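Local coordinates for protein arginine kinase (Anthopleura japonica, PDB 4RF6) that catalyses the reversible transfer of a phosphate group from ATP to L-arginine, giving phosphoarginine and ADP, at residues M462-D473 with S596-C606; K657-Q665 with D702-I713. All blocks are in the same frame, centred on the assembly; numbering follows the deposited sequence.

In the fold
Both contacts lie in the second of the two approximate repeats of this double-domain kinase, on the same side of the chain's centre. Contact 1 (462-473 with 596-606) comes first along the chain, and contact 2 (657-665 with 702-713) opens after it has closed. Their centres are about 16 Å apart. Helix 696-714, part of contact 2, also touches loop 462-473. Tyr-704 packs on Ala-469 and Leu-472, and Val-707 on Leu-472. Tyr-704 OH probably also hydrogen-bonds to Pro-470 O, a polar link between the contacts. Both contacts lie against the antiparallel sheet of the second repeat, meeting strands 479-488 and 683-688, away from the annotated sites.

Contact 1 of 2, residues M462-D473 with S596-C606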
loop_
_atom_site.group_PDB
_atom_site.type_symbol
_atom_site.label_atom_id
_atom_site.label_comp_id
_atom_site.label_asym_id
_atom_site.label_seq_id
_atom_site.Cartn_x
_atom_site.Cartn_y
_atom_site.Cartn_z
ATOM N N MET A 462 21.608 -7.327 -27.624
ATOM C CA MET A 462 20.287 -6.882 -28.057
ATOM C C MET A 462 20.333 -6.131 -29.390
ATOM O O MET A 462 19.652 -5.119 -29.557
ATOM C CB MET A 462 19.626 -6.019 -26.979
ATOM C CG MET A 462 19.283 -6.787 -25.694
ATOM S SD MET A 462 17.977 -8.011 -25.963
ATOM C CE MET A 462 16.532 -6.950 -26.032
ATOM N N ASN A 463 21.128 -6.630 -30.338
ATOM C CA ASN A 463 21.128 -6.097 -31.702
ATOM C C ASN A 463 20.344 -7.005 -32.639
ATOM O O ASN A 463 20.852 -8.039 -33.074
ATOM C CB ASN A 463 22.559 -5.949 -32.222
ATOM C CG ASN A 463 22.634 -5.264 -33.580
ATOM O OD1 ASN A 463 21.636 -5.111 -34.283
ATOM N ND2 ASN A 463 23.842 -4.856 -33.959
ATOM N N PRO A 464 19.110 -6.600 -32.988
ATOM C CA PRO A 464 18.235 -7.402 -33.851
ATOM C C PRO A 464 18.773 -7.598 -35.268
ATOM O O PRO A 464 18.291 -8.485 -35.967
ATOM C CB PRO A 464 16.933 -6.581 -33.895
ATOM C CG PRO A 464 17.351 -5.186 -33.552
ATOM C CD PRO A 464 18.479 -5.328 -32.586
ATOM N N GLU A 465 19.748 -6.799 -35.689
ATOM C CA GLU A 465 20.295 -6.951 -37.035
ATOM C C GLU A 465 21.242 -8.149 -37.105
ATOM O O GLU A 465 21.655 -8.560 -38.186
ATOM C CB GLU A 465 20.999 -5.668 -37.495
ATOM C CG GLU A 465 20.058 -4.469 -37.657
ATOM C CD GLU A 465 20.756 -3.224 -38.194
ATOM O OE1 GLU A 465 20.113 -2.150 -38.232
ATOM O OE2 GLU A 465 21.938 -3.320 -38.581
ATOM N N LYS A 466 21.589 -8.713 -35.952
ATOM C CA LYS A 466 22.442 -9.898 -35.945
ATOM C C LYS A 466 21.616 -11.186 -36.019
ATOM O O LYS A 466 22.168 -12.287 -36.124
ATOM C CB LYS A 466 23.403 -9.884 -34.753
ATOM C CG LYS A 466 24.344 -8.674 -34.762
ATOM C CD LYS A 466 25.148 -8.552 -33.478
ATOM C CE LYS A 466 26.198 -9.650 -33.364
ATOM N NZ LYS A 466 26.959 -9.545 -32.085
ATOM N N VAL A 467 20.293 -11.043 -35.994
ATOM C CA VAL A 467 19.402 -12.180 -36.249
ATOM C C VAL A 467 18.981 -12.249 -37.719
ATOM O O VAL A 467 18.452 -11.278 -38.267
ATOM C CB VAL A 467 18.148 -12.130 -35.367
ATOM C CG1 VAL A 467 17.162 -13.204 -35.795
ATOM C CG2 VAL A 467 18.531 -12.312 -33.902
ATOM N N ASP A 468 19.217 -13.398 -38.353
ATOM C CA ASP A 468 18.832 -13.608 -39.746
ATOM C C ASP A 468 17.586 -14.490 -39.778
ATOM O O ASP A 468 17.684 -15.715 -39.648
ATOM C CB ASP A 468 19.979 -14.278 -40.506
ATOM C CG ASP A 468 19.846 -14.148 -42.015
ATOM O OD1 ASP A 468 18.719 -14.269 -42.539
ATOM O OD2 ASP A 468 20.884 -13.930 -42.679
ATOM N N ALA A 469 16.418 -13.874 -39.944
ATOM C CA ALA A 469 15.158 -14.608 -39.825
ATOM C C ALA A 469 14.100 -14.225 -40.860
ATOM O O ALA A 469 13.146 -13.516 -40.535
ATOM C CB ALA A 469 14.592 -14.445 -38.407
ATOM N N PRO A 470 14.258 -14.701 -42.108
ATOM C CA PRO A 470 13.190 -14.521 -43.103
ATOM C C PRO A 470 11.899 -15.183 -42.609
ATOM O O PRO A 470 11.971 -16.312 -42.119
ATOM C CB PRO A 470 13.733 -15.255 -44.336
ATOM C CG PRO A 470 15.230 -15.274 -44.155
ATOM C CD PRO A 470 15.448 -15.372 -42.666
ATOM N N ASN A 471 10.757 -14.505 -42.727
ATOM C CA ASN A 471 9.502 -14.976 -42.124
ATOM C C ASN A 471 9.112 -16.406 -42.514
ATOM O O ASN A 471 8.967 -16.724 -43.692
ATOM C CB ASN A 471 8.353 -14.008 -42.431
ATOM C CG ASN A 471 7.163 -14.194 -41.499
ATOM O OD1 ASN A 471 7.277 -14.809 -40.434
ATOM N ND2 ASN A 471 6.015 -13.657 -41.896
ATOM N N LEU A 472 8.938 -17.259 -41.506
ATOM C CA LEU A 472 8.752 -18.693 -41.720
ATOM C C LEU A 472 7.421 -19.085 -42.354
ATOM O O LEU A 472 7.391 -19.832 -43.334
ATOM C CB LEU A 472 8.929 -19.452 -40.401
ATOM C CG LEU A 472 10.361 -19.501 -39.887
ATOM C CD1 LEU A 472 10.462 -20.344 -38.629
ATOM C CD2 LEU A 472 11.255 -20.048 -40.981
ATOM N N ASP A 473 6.326 -18.584 -41.789
ATOM C CA ASP A 473 4.990 -19.053 -42.144
ATOM C C ASP A 473 4.011 -17.890 -42.314
ATOM O O ASP A 473 3.097 -17.728 -41.507
ATOM C CB ASP A 473 4.490 -20.010 -41.052
ATOM C CG ASP A 473 3.170 -20.676 -41.402
ATOM O OD1 ASP A 473 2.770 -20.622 -42.581
ATOM O OD2 ASP A 473 2.540 -21.255 -40.487
ATOM N N SER A 596 4.082 -15.651 -37.608
ATOM C CA SER A 596 5.360 -16.345 -37.513
ATOM C C SER A 596 6.606 -15.465 -37.434
ATOM O O SER A 596 7.722 -15.986 -37.373
ATOM C CB SER A 596 5.505 -17.260 -38.730
ATOM O OG SER A 596 5.448 -16.496 -39.923
ATOM N N ASP A 597 6.435 -14.146 -37.446
ATOM C CA ASP A 597 7.584 -13.269 -37.671
ATOM C C ASP A 597 8.392 -12.959 -36.411
ATOM O O ASP A 597 8.205 -11.918 -35.783
ATOM C CB ASP A 597 7.156 -11.975 -38.367
ATOM C CG ASP A 597 8.313 -11.283 -39.064
ATOM O OD1 ASP A 597 9.467 -11.715 -38.855
ATOM O OD2 ASP A 597 8.068 -10.315 -39.815
ATOM N N ILE A 598 9.312 -13.856 -36.069
ATOM C CA ILE A 598 10.145 -13.695 -34.875
ATOM C C ILE A 598 11.072 -12.485 -34.980
ATOM O O ILE A 598 11.329 -11.806 -33.982
ATOM C CB ILE A 598 10.988 -14.955 -34.587
ATOM C CG1 ILE A 598 10.106 -16.202 -34.557
ATOM C CG2 ILE A 598 11.726 -14.818 -33.263
ATOM C CD1 ILE A 598 10.294 -17.116 -35.745
ATOM N N GLY A 599 11.571 -12.218 -36.185
ATOM C CA GLY A 599 12.489 -11.113 -36.403
ATOM C C GLY A 599 11.858 -9.771 -36.093
ATOM O O GLY A 599 12.497 -8.879 -35.526
ATOM N N SER A 600 10.590 -9.629 -36.468
ATOM C CA SER A 600 9.841 -8.407 -36.193
ATOM C C SER A 600 9.554 -8.261 -34.702
ATOM O O SER A 600 9.740 -7.184 -34.120
ATOM C CB SER A 600 8.530 -8.410 -36.977
ATOM O OG SER A 600 7.713 -7.320 -36.602
ATOM N N VAL A 601 9.087 -9.346 -34.087
ATOM C CA VAL A 601 8.823 -9.356 -32.649
ATOM C C VAL A 601 10.083 -8.971 -31.871
ATOM O O VAL A 601 10.040 -8.137 -30.960
ATOM C CB VAL A 601 8.338 -10.742 -32.179
ATOM C CG1 VAL A 601 8.242 -10.800 -30.659
ATOM C CG2 VAL A 601 6.996 -11.105 -32.830
ATOM N N PHE A 602 11.205 -9.583 -32.236
ATOM C CA PHE A 602 12.477 -9.303 -31.577
ATOM C C PHE A 602 12.980 -7.895 -31.889
ATOM O O PHE A 602 13.581 -7.238 -31.034
ATOM C CB PHE A 602 13.537 -10.331 -31.971
ATOM C CG PHE A 602 14.819 -10.200 -31.193
ATOM C CD1 PHE A 602 14.804 -10.214 -29.806
ATOM C CD2 PHE A 602 16.034 -10.055 -31.848
ATOM C CE1 PHE A 602 15.982 -10.085 -29.084
ATOM C CE2 PHE A 602 17.217 -9.926 -31.136
ATOM C CZ PHE A 602 17.192 -9.944 -29.752
ATOM N N GLY A 603 12.745 -7.440 -33.117
ATOM C CA GLY A 603 13.134 -6.094 -33.502
ATOM C C GLY A 603 12.382 -5.057 -32.683
ATOM O O GLY A 603 12.956 -4.058 -32.237
ATOM N N ARG A 604 11.089 -5.296 -32.482
ATOM C CA ARG A 604 10.276 -4.408 -31.657
ATOM C C ARG A 604 10.743 -4.465 -30.202
ATOM O O ARG A 604 10.872 -3.431 -29.540
ATOM C CB ARG A 604 8.797 -4.787 -31.754
ATOM C CG ARG A 604 7.872 -3.893 -30.925
ATOM C CD ARG A 604 6.404 -4.283 -31.077
ATOM N NE ARG A 604 6.061 -4.620 -32.455
ATOM C CZ ARG A 604 5.854 -5.862 -32.889
ATOM N NH1 ARG A 604 5.948 -6.890 -32.052
ATOM N NH2 ARG A 604 5.551 -6.077 -34.160
ATOM N N LEU A 605 11.007 -5.673 -29.711
ATOM C CA LEU A 605 11.485 -5.846 -28.341
ATOM C C LEU A 605 12.778 -5.074 -28.085
ATOM O O LEU A 605 12.908 -4.381 -27.069
ATOM C CB LEU A 605 11.701 -7.331 -28.021
ATOM C CG LEU A 605 12.245 -7.555 -26.607
ATOM C CD1 LEU A 605 11.209 -7.131 -25.574
ATOM C CD2 LEU A 605 12.670 -8.998 -26.388
ATOM N N CYS A 606 13.725 -5.194 -29.013
ATOM C CA CYS A 606 15.019 -4.538 -28.880
ATOM C C CYS A 606 14.910 -3.021 -28.879
ATOM O O CYS A 606 15.571 -2.350 -28.091
ATOM C CB CYS A 606 15.957 -4.984 -29.995
ATOM S SG CYS A 606 16.689 -6.605 -29.714
HETATM O O HOH W 1 15.426 -9.626 -35.449
HETATM O O HOH W 2 10.896 -13.711 -38.719
HETATM O O HOH W 3 9.843 -16.379 -38.818
HETATM O O HOH W 4 2.605 -15.830 -40.068
#
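Met-462 and Pro-464 pack on both Phe-602 and Cys-606 of helix 598-616, and Val-467 packs on Phe-602. The Met-462 chain can be followed outward. Met-462 CB lies 4.1 Å from Cys-606 SG. The chain then bends at chi2 and again at chi3, which folds it back toward the helix. Met-462 SD makes an oblique Met-aromatic contact, 4.2 Å from Phe-602 CE1. The terminal CE of Met-462 reaches Cys-606 SG at 3.7 Å and also touches Leu-605. Pro-464 sets its ring atoms CG and CD against Cys-606, while its CB rests on Gly-603 CA at 3.9 Å. Val-467 brings its CG2 branch to Phe-602 CE2, also at 3.9 Å. Between the two halves of the contact, a water at the edge of the Phe-602 ring, in its plane, donates to both Pro-464 O and Gly-599 O.

The other end is more polar. Ser-596 OG accepts a bent hydrogen bond from Asp-473 N (2.9 Å, 146° at the hydrogen). The Asp-473 carboxylate turns to the backbone N atoms of Tyr-478 and Ile-479. The Asn-471 amide and the Asp-597 carboxylate are stacked, their planes 23° apart. Asp-597 is the N-cap of the helix; its OD1 receives a weak capping bond from Ser-600 N. A second water accepts from Leu-472 N and lies 2.6 Å from Ser-596 O.

The chemistry thus changes along the helix. Sulfur, proline and aromatic groups pack farther along it. Its N-terminal end is mixed: Leu-472 meets Ile-598 there, beside the Asp-473 N to Ser-596 OG bond and bridging waters.

Contact 2 of 2, residues K657-Q665 with D702-I713; sequences KICDEFHIQ and DMYNGVKKLLEI
An antiparallel helix pair of the C-terminal catalytic domain forms this contact. Helix 655-661 runs against helix 696-714. The axes of segments 657-661 and 702-713 approach to 9.5 Å, with 173° between their N-to-C directions. Ile-658 is a knob in a hole made by Gly-706, Lys-709, Leu-710 and Ile-713. Its CG2 branch meets Gly-706 O and Leu-710 CD2, the latter at 3.8 Å. The CD1 tip of Ile-658 goes on to Lys-709 CB (3.9 Å) and Ile-713 CD1.

Phe-662 follows where the first helix leaves helical geometry. One ring face lies over the backbone at Asn-705 and Gly-706, with Gly-706 N offset toward the rim. Glu-661 CG sits over the centre of the opposite face, so the ring is held between the two. Phe-662 CE1 is 3.4 Å from Asn-705 CB, and the ring and amide planes are 67° apart. Phe-662 CE2 is 4.0 Å from Lys-709 CD. Ile-664 holds CG1 between its backbone N and carbonyl carbon (chi1 55°). This brings Ile-664 CD1 onto Gly-706 CA at 3.9 Å, and its CG2 meets Met-703 CE at 3.6 Å.

No direct hydrogen bond joins the segments. Glu-661 OE1 and Lys-709 NZ, opposite charges, are 4.5 Å apart, beyond a salt bridge. A water bridges Glu-661 OE2 and Lys-709 NZ.

On the sheet side, Ile-664, Met-703 and Leu-710 all touch Ile-686 of strand 683-688. Val-707 and Leu-711 lie on Ile-479 of strand 479-488. Helix 696-714 thus packs against the sheet, with helix 655-661 alongside and edge strand 664-668 following from it.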
loop_
_atom_site.group_PDB
_atom_site.type_symbol
_atom_site.label_atom_id
_atom_site.label_comp_id
_atom_site.label_asym_id
_atom_site.label_seq_id
_atom_site.Cartn_x
_atom_site.Cartn_y
_atom_site.Cartn_z
ATOM N N LYS A 657 16.423 -34.732 -31.774
ATOM C CA LYS A 657 17.705 -34.188 -32.222
ATOM C C LYS A 657 17.628 -32.677 -32.407
ATOM O O LYS A 657 18.542 -31.944 -32.025
ATOM C CB LYS A 657 18.135 -34.820 -33.549
ATOM C CG LYS A 657 18.321 -36.330 -33.541
ATOM C CD LYS A 657 18.713 -36.814 -34.942
ATOM C CE LYS A 657 18.793 -38.330 -35.024
ATOM N NZ LYS A 657 17.554 -38.966 -34.499
ATOM N N ILE A 658 16.530 -32.223 -33.007
ATOM C CA ILE A 658 16.306 -30.804 -33.270
ATOM C C ILE A 658 16.181 -29.993 -31.980
ATOM O O ILE A 658 16.858 -28.975 -31.808
ATOM C CB ILE A 658 15.040 -30.594 -34.139
ATOM C CG1 ILE A 658 15.291 -31.068 -35.571
ATOM C CG2 ILE A 658 14.629 -29.134 -34.152
ATOM C CD1 ILE A 658 14.020 -31.242 -36.396
ATOM N N CYS A 659 15.313 -30.440 -31.079
ATOM C CA CYS A 659 15.123 -29.756 -29.803
ATOM C C CYS A 659 16.408 -29.713 -28.988
ATOM O O CYS A 659 16.674 -28.731 -28.285
ATOM C CB CYS A 659 14.013 -30.427 -28.992
ATOM S SG CYS A 659 12.376 -30.213 -29.707
ATOM N N ASP A 660 17.204 -30.774 -29.087
ATOM C CA ASP A 660 18.456 -30.852 -28.336
ATOM C C ASP A 660 19.554 -29.968 -28.933
ATOM O O ASP A 660 20.270 -29.286 -28.201
ATOM C CB ASP A 660 18.939 -32.304 -28.218
ATOM C CG ASP A 660 18.113 -33.120 -27.235
ATOM O OD1 ASP A 660 17.372 -32.519 -26.429
ATOM O OD2 ASP A 660 18.211 -34.367 -27.271
ATOM N N GLU A 661 19.691 -29.981 -30.256
ATOM C CA GLU A 661 20.700 -29.146 -30.900
ATOM C C GLU A 661 20.426 -27.663 -30.645
ATOM O O GLU A 661 21.347 -26.886 -30.362
ATOM C CB GLU A 661 20.769 -29.413 -32.408
ATOM C CG GLU A 661 21.583 -28.363 -33.156
ATOM C CD GLU A 661 21.991 -28.785 -34.559
ATOM O OE1 GLU A 661 21.343 -29.686 -35.137
ATOM O OE2 GLU A 661 22.969 -28.203 -35.081
ATOM N N PHE A 662 19.157 -27.274 -30.729
ATOM C CA PHE A 662 18.803 -25.859 -30.648
ATOM C C PHE A 662 18.295 -25.408 -29.281
ATOM O O PHE A 662 17.846 -24.266 -29.121
ATOM C CB PHE A 662 17.826 -25.497 -31.770
ATOM C CG PHE A 662 18.427 -25.628 -33.133
ATOM C CD1 PHE A 662 19.365 -24.706 -33.573
ATOM C CD2 PHE A 662 18.094 -26.693 -33.959
ATOM C CE1 PHE A 662 19.944 -24.828 -34.824
ATOM C CE2 PHE A 662 18.670 -26.820 -35.212
ATOM C CZ PHE A 662 19.598 -25.884 -35.640
ATOM N N HIS A 663 18.393 -26.306 -28.304
ATOM C CA HIS A 663 18.080 -25.997 -26.913
ATOM C C HIS A 663 16.677 -25.430 -26.745
ATOM O O HIS A 663 16.468 -24.469 -26.001
ATOM C CB HIS A 663 19.131 -25.046 -26.326
ATOM C CG HIS A 663 20.539 -25.436 -26.649
ATOM N ND1 HIS A 663 21.021 -26.711 -26.437
ATOM C CD2 HIS A 663 21.565 -24.727 -27.175
ATOM C CE1 HIS A 663 22.284 -26.770 -26.823
ATOM N NE2 HIS A 663 22.638 -25.579 -27.273
ATOM N N ILE A 664 15.725 -26.033 -27.454
ATOM C CA ILE A 664 14.318 -25.676 -27.338
ATOM C C ILE A 664 13.520 -26.873 -26.820
ATOM O O ILE A 664 14.004 -28.009 -26.843
ATOM C CB ILE A 664 13.748 -25.169 -28.678
ATOM C CG1 ILE A 664 13.964 -26.198 -29.793
ATOM C CG2 ILE A 664 14.405 -23.848 -29.071
ATOM C CD1 ILE A 664 13.423 -25.745 -31.148
ATOM N N GLN A 665 12.311 -26.609 -26.328
ATOM C CA GLN A 665 11.447 -27.651 -25.789
ATOM C C GLN A 665 10.020 -27.352 -26.227
ATOM O O GLN A 665 9.630 -26.188 -26.351
ATOM C CB GLN A 665 11.530 -27.682 -24.260
ATOM C CG GLN A 665 11.071 -26.382 -23.609
ATOM C CD GLN A 665 11.241 -26.377 -22.105
ATOM O OE1 GLN A 665 11.351 -27.431 -21.472
ATOM N NE2 GLN A 665 11.262 -25.180 -21.519
ATOM N N ASP A 702 18.526 -19.331 -32.475
ATOM C CA ASP A 702 18.308 -20.748 -32.184
ATOM C C ASP A 702 16.844 -21.137 -32.342
ATOM O O ASP A 702 16.518 -22.197 -32.894
ATOM C CB ASP A 702 18.737 -21.068 -30.755
ATOM C CG ASP A 702 20.232 -21.225 -30.614
ATOM O OD1 ASP A 702 20.908 -21.362 -31.651
ATOM O OD2 ASP A 702 20.720 -21.229 -29.461
ATOM N N MET A 703 15.958 -20.287 -31.836
ATOM C CA MET A 703 14.524 -20.560 -31.921
ATOM C C MET A 703 14.080 -20.565 -33.372
ATOM O O MET A 703 13.308 -21.429 -33.797
ATOM C CB MET A 703 13.718 -19.525 -31.131
ATOM C CG MET A 703 12.212 -19.692 -31.267
ATOM S SD MET A 703 11.632 -21.271 -30.613
ATOM C CE MET A 703 12.097 -21.063 -28.892
ATOM N N TYR A 704 14.578 -19.601 -34.138
ATOM C CA TYR A 704 14.245 -19.521 -35.551
ATOM C C TYR A 704 14.728 -20.766 -36.278
ATOM O O TYR A 704 13.989 -21.352 -37.062
ATOM C CB TYR A 704 14.878 -18.283 -36.196
ATOM C CG TYR A 704 14.593 -18.198 -37.679
ATOM C CD1 TYR A 704 13.416 -17.632 -38.138
ATOM C CD2 TYR A 704 15.489 -18.707 -38.616
ATOM C CE1 TYR A 704 13.142 -17.554 -39.479
ATOM C CE2 TYR A 704 15.220 -18.643 -39.971
ATOM C CZ TYR A 704 14.041 -18.061 -40.393
ATOM O OH TYR A 704 13.739 -17.980 -41.730
ATOM N N ASN A 705 15.974 -21.153 -36.021
ATOM C CA ASN A 705 16.580 -22.276 -36.720
ATOM C C ASN A 705 15.854 -23.586 -36.418
ATOM O O ASN A 705 15.577 -24.381 -37.323
ATOM C CB ASN A 705 18.068 -22.388 -36.363
ATOM C CG ASN A 705 18.897 -21.261 -36.947
ATOM O OD1 ASN A 705 18.466 -20.589 -37.882
ATOM N ND2 ASN A 705 20.099 -21.048 -36.398
ATOM N N GLY A 706 15.553 -23.795 -35.138
ATOM C CA GLY A 706 14.845 -24.981 -34.688
ATOM C C GLY A 706 13.456 -25.100 -35.281
ATOM O O GLY A 706 13.113 -26.131 -35.859
ATOM N N VAL A 707 12.662 -24.040 -35.140
ATOM C CA VAL A 707 11.305 -23.992 -35.689
ATOM C C VAL A 707 11.302 -24.169 -37.208
ATOM O O VAL A 707 10.400 -24.804 -37.771
ATOM C CB VAL A 707 10.583 -22.684 -35.290
ATOM C CG1 VAL A 707 9.247 -22.557 -35.993
ATOM C CG2 VAL A 707 10.375 -22.634 -33.774
ATOM N N LYS A 708 12.317 -23.616 -37.865
ATOM C CA LYS A 708 12.456 -23.754 -39.313
ATOM C C LYS A 708 12.533 -25.228 -39.704
ATOM O O LYS A 708 11.855 -25.672 -40.628
ATOM C CB LYS A 708 13.711 -23.017 -39.789
ATOM C CG LYS A 708 13.891 -22.951 -41.309
ATOM C CD LYS A 708 15.193 -22.225 -41.640
ATOM C CE LYS A 708 15.189 -21.631 -43.038
ATOM N NZ LYS A 708 15.049 -22.665 -44.096
ATOM N N LYS A 709 13.352 -25.989 -38.984
ATOM C CA LYS A 709 13.491 -27.415 -39.261
ATOM C C LYS A 709 12.224 -28.204 -38.928
ATOM O O LYS A 709 11.897 -29.178 -39.608
ATOM C CB LYS A 709 14.700 -27.988 -38.522
ATOM C CG LYS A 709 16.019 -27.414 -39.013
ATOM C CD LYS A 709 17.192 -28.291 -38.626
ATOM C CE LYS A 709 18.424 -27.923 -39.441
ATOM N NZ LYS A 709 19.554 -28.875 -39.223
ATOM N N LEU A 710 11.519 -27.790 -37.877
ATOM C CA LEU A 710 10.241 -28.408 -37.534
ATOM C C LEU A 710 9.228 -28.138 -38.641
ATOM O O LEU A 710 8.409 -28.999 -38.971
ATOM C CB LEU A 710 9.720 -27.878 -36.193
ATOM C CG LEU A 710 10.624 -28.138 -34.984
ATOM C CD1 LEU A 710 10.018 -27.554 -33.721
ATOM C CD2 LEU A 710 10.875 -29.628 -34.821
ATOM N N LEU A 711 9.296 -26.944 -39.224
ATOM C CA LEU A 711 8.398 -26.581 -40.315
ATOM C C LEU A 711 8.686 -27.379 -41.579
ATOM O O LEU A 711 7.764 -27.772 -42.302
ATOM C CB LEU A 711 8.478 -25.086 -40.621
ATOM C CG LEU A 711 7.477 -24.216 -39.875
ATOM C CD1 LEU A 711 7.373 -22.837 -40.504
ATOM C CD2 LEU A 711 6.125 -24.894 -39.860
ATOM N N GLU A 712 9.968 -27.610 -41.847
ATOM C CA GLU A 712 10.374 -28.333 -43.050
ATOM C C GLU A 712 9.842 -29.767 -43.058
ATOM O O GLU A 712 9.560 -30.328 -44.117
ATOM C CB GLU A 712 11.899 -28.300 -43.215
ATOM C CG GLU A 712 12.417 -27.042 -43.920
ATOM C CD GLU A 712 13.852 -26.685 -43.547
ATOM O OE1 GLU A 712 14.432 -27.358 -42.669
ATOM O OE2 GLU A 712 14.393 -25.723 -44.134
ATOM N N ILE A 713 9.698 -30.349 -41.872
ATOM C CA ILE A 713 9.129 -31.687 -41.730
ATOM C C ILE A 713 7.598 -31.646 -41.805
ATOM O O ILE A 713 6.975 -32.490 -42.457
ATOM C CB ILE A 713 9.607 -32.370 -40.426
ATOM C CG1 ILE A 713 11.118 -32.620 -40.483
ATOM C CG2 ILE A 713 8.855 -33.674 -40.187
ATOM C CD1 ILE A 713 11.708 -33.220 -39.210
HETATM O O HOH W 5 22.523 -24.358 -31.045
HETATM O O HOH W 6 22.459 -28.233 -38.080
HETATM O O HOH W 7 18.175 -21.839 -27.600
#